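Local coordinates for protein nucleoporin nup120 (Schizosaccharomyces pombe, PDB 4GQ2) that serves as a structural component of the nuclear pore complex and, as a nucleoporin, can also dock transiently associated nuclear transport factors, at residues A[242-250]-A[259-267]. Numbering follows the deposited sequence.
Sequences IFLSTYNVL and LKVLDLSTN
Val249 and Leu250 pair with Asp263 and Leu262 in the beta hairpin of strands 249-254 and 258-263. These are the two inner strands of a four-stranded antiparallel blade of the Nup120 beta-propeller. Leu250 and Leu262 form a hydrogen-bonded pair. Leu250 N donates to Leu262 O at 2.8 Å, nearly straight and in the carbonyl plane. Leu262 N returns the bond to Leu250 O at 2.6 Å. Their side chains lie side by side and point the same way, with CB of Leu250 3.8 Å from CB of Leu262. Val249 and Asp263 form the next, non-hydrogen-bonded pair, on the other face. There Val249 CG1 meets Val261 CG1 at 3.6 Å. Both valines also touch strand 324-328 of the adjoining blade.

Where strand 258-263 ends, Leu264 N donates at 2.8 Å to Asn248 O, the carbonyl of the residue at the centre of an inverse gamma turn. The bond is bent, and the donor is tilted 22° from the carbonyl plane. The Asn248 and Leu264 side chains cross at about a right angle, with Asn248 OD1 facing Leu264 CB. Leu264 CG stands anti to its own carbonyl carbon (chi1 -66°). This carries CD1 back over the Val249 backbone and to the edge of the Phe243 ring. Ile179, from a loop, packs on Phe243, Leu250 and Leu264.

Asp263 is tied into the turn that follows its strand. Thr266 OG1 donates to Asp263 OD2 at 2.9 Å, arriving from above the carboxylate plane, 35° out of it. With an alanine in place of Asp263, the Thr266 hydroxyl would probably lose its carboxylate mate and the turn would be less firmly held. The other carboxylate oxygen, Asp263 OD1, stands 3.4 Å from Asn248 O, two acceptors with no bond between them.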
loop_
_atom_site.group_PDB
_atom_site.type_symbol
_atom_site.label_atom_id
_atom_site.label_comp_id
_atom_site.label_asym_id
_atom_site.label_seq_id
_atom_site.Cartn_x
_atom_site.Cartn_y
_atom_site.Cartn_z
ATOM N N ILE A 242 27.698 -34.091 -7.475
ATOM C CA ILE A 242 27.497 -32.956 -8.381
ATOM C C ILE A 242 28.037 -33.230 -9.786
ATOM O O ILE A 242 29.069 -33.877 -9.960
ATOM C CB ILE A 242 28.110 -31.639 -7.840
ATOM C CG1 ILE A 242 29.553 -31.855 -7.369
ATOM C CG2 ILE A 242 27.251 -31.062 -6.720
ATOM C CD1 ILE A 242 30.367 -30.581 -7.253
ATOM N N PHE A 243 27.316 -32.724 -10.780
ATOM C CA PHE A 243 27.683 -32.863 -12.178
ATOM C C PHE A 243 28.422 -31.614 -12.651
ATOM O O PHE A 243 28.009 -30.497 -12.352
ATOM C CB PHE A 243 26.420 -33.094 -13.015
ATOM C CG PHE A 243 26.619 -32.910 -14.497
ATOM C CD1 PHE A 243 27.444 -33.770 -15.221
ATOM C CD2 PHE A 243 25.964 -31.883 -15.174
ATOM C CE1 PHE A 243 27.610 -33.607 -16.591
ATOM C CE2 PHE A 243 26.131 -31.711 -16.543
ATOM C CZ PHE A 243 26.954 -32.576 -17.253
ATOM N N LEU A 244 29.516 -31.819 -13.384
ATOM C CA LEU A 244 30.323 -30.719 -13.912
ATOM C C LEU A 244 30.399 -30.781 -15.434
ATOM O O LEU A 244 30.115 -31.814 -16.033
ATOM C CB LEU A 244 31.738 -30.753 -13.330
ATOM C CG LEU A 244 31.959 -30.988 -11.832
ATOM C CD1 LEU A 244 33.449 -31.075 -11.544
ATOM C CD2 LEU A 244 31.319 -29.905 -10.977
ATOM N N SER A 245 30.769 -29.660 -16.049
ATOM C CA SER A 245 31.029 -29.572 -17.493
ATOM C C SER A 245 31.896 -28.329 -17.791
ATOM O O SER A 245 31.927 -27.407 -16.982
ATOM C CB SER A 245 29.724 -29.598 -18.310
ATOM O OG SER A 245 28.592 -29.286 -17.514
ATOM N N THR A 246 32.602 -28.280 -18.924
ATOM C CA THR A 246 32.520 -29.272 -19.998
ATOM C C THR A 246 33.488 -30.443 -19.788
ATOM O O THR A 246 34.104 -30.944 -20.736
ATOM C CB THR A 246 32.709 -28.628 -21.399
ATOM O OG1 THR A 246 32.310 -27.251 -21.365
ATOM C CG2 THR A 246 31.884 -29.364 -22.462
ATOM N N TYR A 247 33.626 -30.856 -18.530
ATOM C CA TYR A 247 34.148 -32.173 -18.210
ATOM C C TYR A 247 32.931 -33.064 -18.056
ATOM O O TYR A 247 32.098 -32.816 -17.186
ATOM C CB TYR A 247 34.935 -32.170 -16.897
ATOM C CG TYR A 247 35.831 -30.977 -16.665
ATOM C CD1 TYR A 247 36.657 -30.481 -17.675
ATOM C CD2 TYR A 247 35.877 -30.363 -15.420
ATOM C CE1 TYR A 247 37.483 -29.391 -17.454
ATOM C CE2 TYR A 247 36.705 -29.280 -15.187
ATOM C CZ TYR A 247 37.502 -28.795 -16.206
ATOM O OH TYR A 247 38.324 -27.717 -15.973
ATOM N N ASN A 248 32.806 -34.086 -18.895
ATOM C CA ASN A 248 31.717 -35.047 -18.742
ATOM C C ASN A 248 31.954 -35.869 -17.465
ATOM O O ASN A 248 32.247 -37.066 -17.512
ATOM C CB ASN A 248 31.598 -35.934 -19.989
ATOM C CG ASN A 248 30.202 -36.506 -20.174
ATOM O OD1 ASN A 248 29.243 -36.080 -19.525
ATOM N ND2 ASN A 248 30.081 -37.478 -21.073
ATOM N N VAL A 249 31.813 -35.197 -16.326
ATOM C CA VAL A 249 32.330 -35.682 -15.047
ATOM C C VAL A 249 31.323 -35.555 -13.904
ATOM O O VAL A 249 30.588 -34.569 -13.809
ATOM C CB VAL A 249 33.639 -34.935 -14.689
ATOM C CG1 VAL A 249 33.846 -34.831 -13.184
ATOM C CG2 VAL A 249 34.829 -35.595 -15.371
ATOM N N LEU A 250 31.306 -36.570 -13.046
ATOM C CA LEU A 250 30.506 -36.576 -11.831
ATOM C C LEU A 250 31.456 -36.577 -10.639
ATOM O O LEU A 250 32.413 -37.349 -10.611
ATOM C CB LEU A 250 29.619 -37.821 -11.804
ATOM C CG LEU A 250 28.256 -37.764 -11.110
ATOM C CD1 LEU A 250 27.279 -36.906 -11.903
ATOM C CD2 LEU A 250 27.700 -39.167 -10.927
ATOM N N LEU A 259 36.429 -38.871 -1.773
ATOM C CA LEU A 259 36.120 -37.924 -2.841
ATOM C C LEU A 259 36.442 -38.551 -4.199
ATOM O O LEU A 259 37.610 -38.716 -4.554
ATOM C CB LEU A 259 36.882 -36.606 -2.634
ATOM C CG LEU A 259 36.547 -35.387 -3.508
ATOM C CD1 LEU A 259 35.075 -34.995 -3.434
ATOM C CD2 LEU A 259 37.428 -34.205 -3.132
ATOM N N LYS A 260 35.393 -38.894 -4.945
ATOM C CA LYS A 260 35.522 -39.641 -6.194
ATOM C C LYS A 260 35.140 -38.814 -7.416
ATOM O O LYS A 260 34.176 -38.044 -7.387
ATOM C CB LYS A 260 34.643 -40.896 -6.160
ATOM C CG LYS A 260 34.657 -41.646 -4.836
ATOM C CD LYS A 260 33.960 -42.993 -4.942
ATOM C CE LYS A 260 34.072 -43.745 -3.624
ATOM N NZ LYS A 260 33.544 -45.135 -3.702
ATOM N N VAL A 261 35.901 -38.995 -8.491
ATOM C CA VAL A 261 35.578 -38.404 -9.789
ATOM C C VAL A 261 35.149 -39.506 -10.755
ATOM O O VAL A 261 35.941 -40.393 -11.083
ATOM C CB VAL A 261 36.778 -37.648 -10.386
ATOM C CG1 VAL A 261 36.353 -36.861 -11.616
ATOM C CG2 VAL A 261 37.396 -36.728 -9.349
ATOM N N LEU A 262 33.893 -39.452 -11.193
ATOM C CA LEU A 262 33.356 -40.436 -12.128
ATOM C C LEU A 262 33.341 -39.880 -13.545
ATOM O O LEU A 262 32.773 -38.812 -13.794
ATOM C CB LEU A 262 31.943 -40.850 -11.721
ATOM C CG LEU A 262 31.373 -42.081 -12.429
ATOM C CD1 LEU A 262 31.767 -43.354 -11.692
ATOM C CD2 LEU A 262 29.860 -41.977 -12.544
ATOM N N ASP A 263 33.966 -40.599 -14.471
ATOM C CA ASP A 263 33.986 -40.172 -15.863
ATOM C C ASP A 263 32.754 -40.710 -16.575
ATOM O O ASP A 263 32.633 -41.915 -16.797
ATOM C CB ASP A 263 35.265 -40.631 -16.564
ATOM C CG ASP A 263 35.390 -40.091 -17.976
ATOM O OD1 ASP A 263 34.952 -38.951 -18.236
ATOM O OD2 ASP A 263 35.932 -40.814 -18.834
ATOM N N LEU A 264 31.847 -39.800 -16.923
ATOM C CA LEU A 264 30.562 -40.152 -17.525
ATOM C C LEU A 264 30.665 -40.613 -18.982
ATOM O O LEU A 264 29.749 -41.259 -19.494
ATOM C CB LEU A 264 29.592 -38.974 -17.422
ATOM C CG LEU A 264 29.144 -38.568 -16.020
ATOM C CD1 LEU A 264 28.777 -37.093 -16.003
ATOM C CD2 LEU A 264 27.984 -39.431 -15.541
ATOM N N SER A 265 31.766 -40.273 -19.649
ATOM C CA SER A 265 31.998 -40.750 -21.012
ATOM C C SER A 265 32.210 -42.262 -21.021
ATOM O O SER A 265 31.781 -42.946 -21.949
ATOM C CB SER A 265 33.188 -40.034 -21.659
ATOM O OG SER A 265 34.377 -40.249 -20.924
ATOM N N THR A 266 32.846 -42.772 -19.965
ATOM C CA THR A 266 33.192 -44.192 -19.862
ATOM C C THR A 266 32.549 -44.916 -18.667
ATOM O O THR A 266 32.683 -46.137 -18.538
ATOM C CB THR A 266 34.723 -44.389 -19.820
ATOM O OG1 THR A 266 35.279 -43.626 -18.741
ATOM C CG2 THR A 266 35.365 -43.942 -21.131
ATOM N N ASN A 267 31.853 -44.162 -17.809
ATOM C CA ASN A 267 31.217 -44.679 -16.575
ATOM C C ASN A 267 32.167 -45.326 -15.562
ATOM O O ASN A 267 31.741 -46.122 -14.716
ATOM C CB ASN A 267 30.045 -45.620 -16.890
ATOM C CG ASN A 267 28.819 -44.881 -17.394
ATOM O OD1 ASN A 267 28.819 -43.651 -17.516
ATOM N ND2 ASN A 267 27.761 -45.631 -17.692
#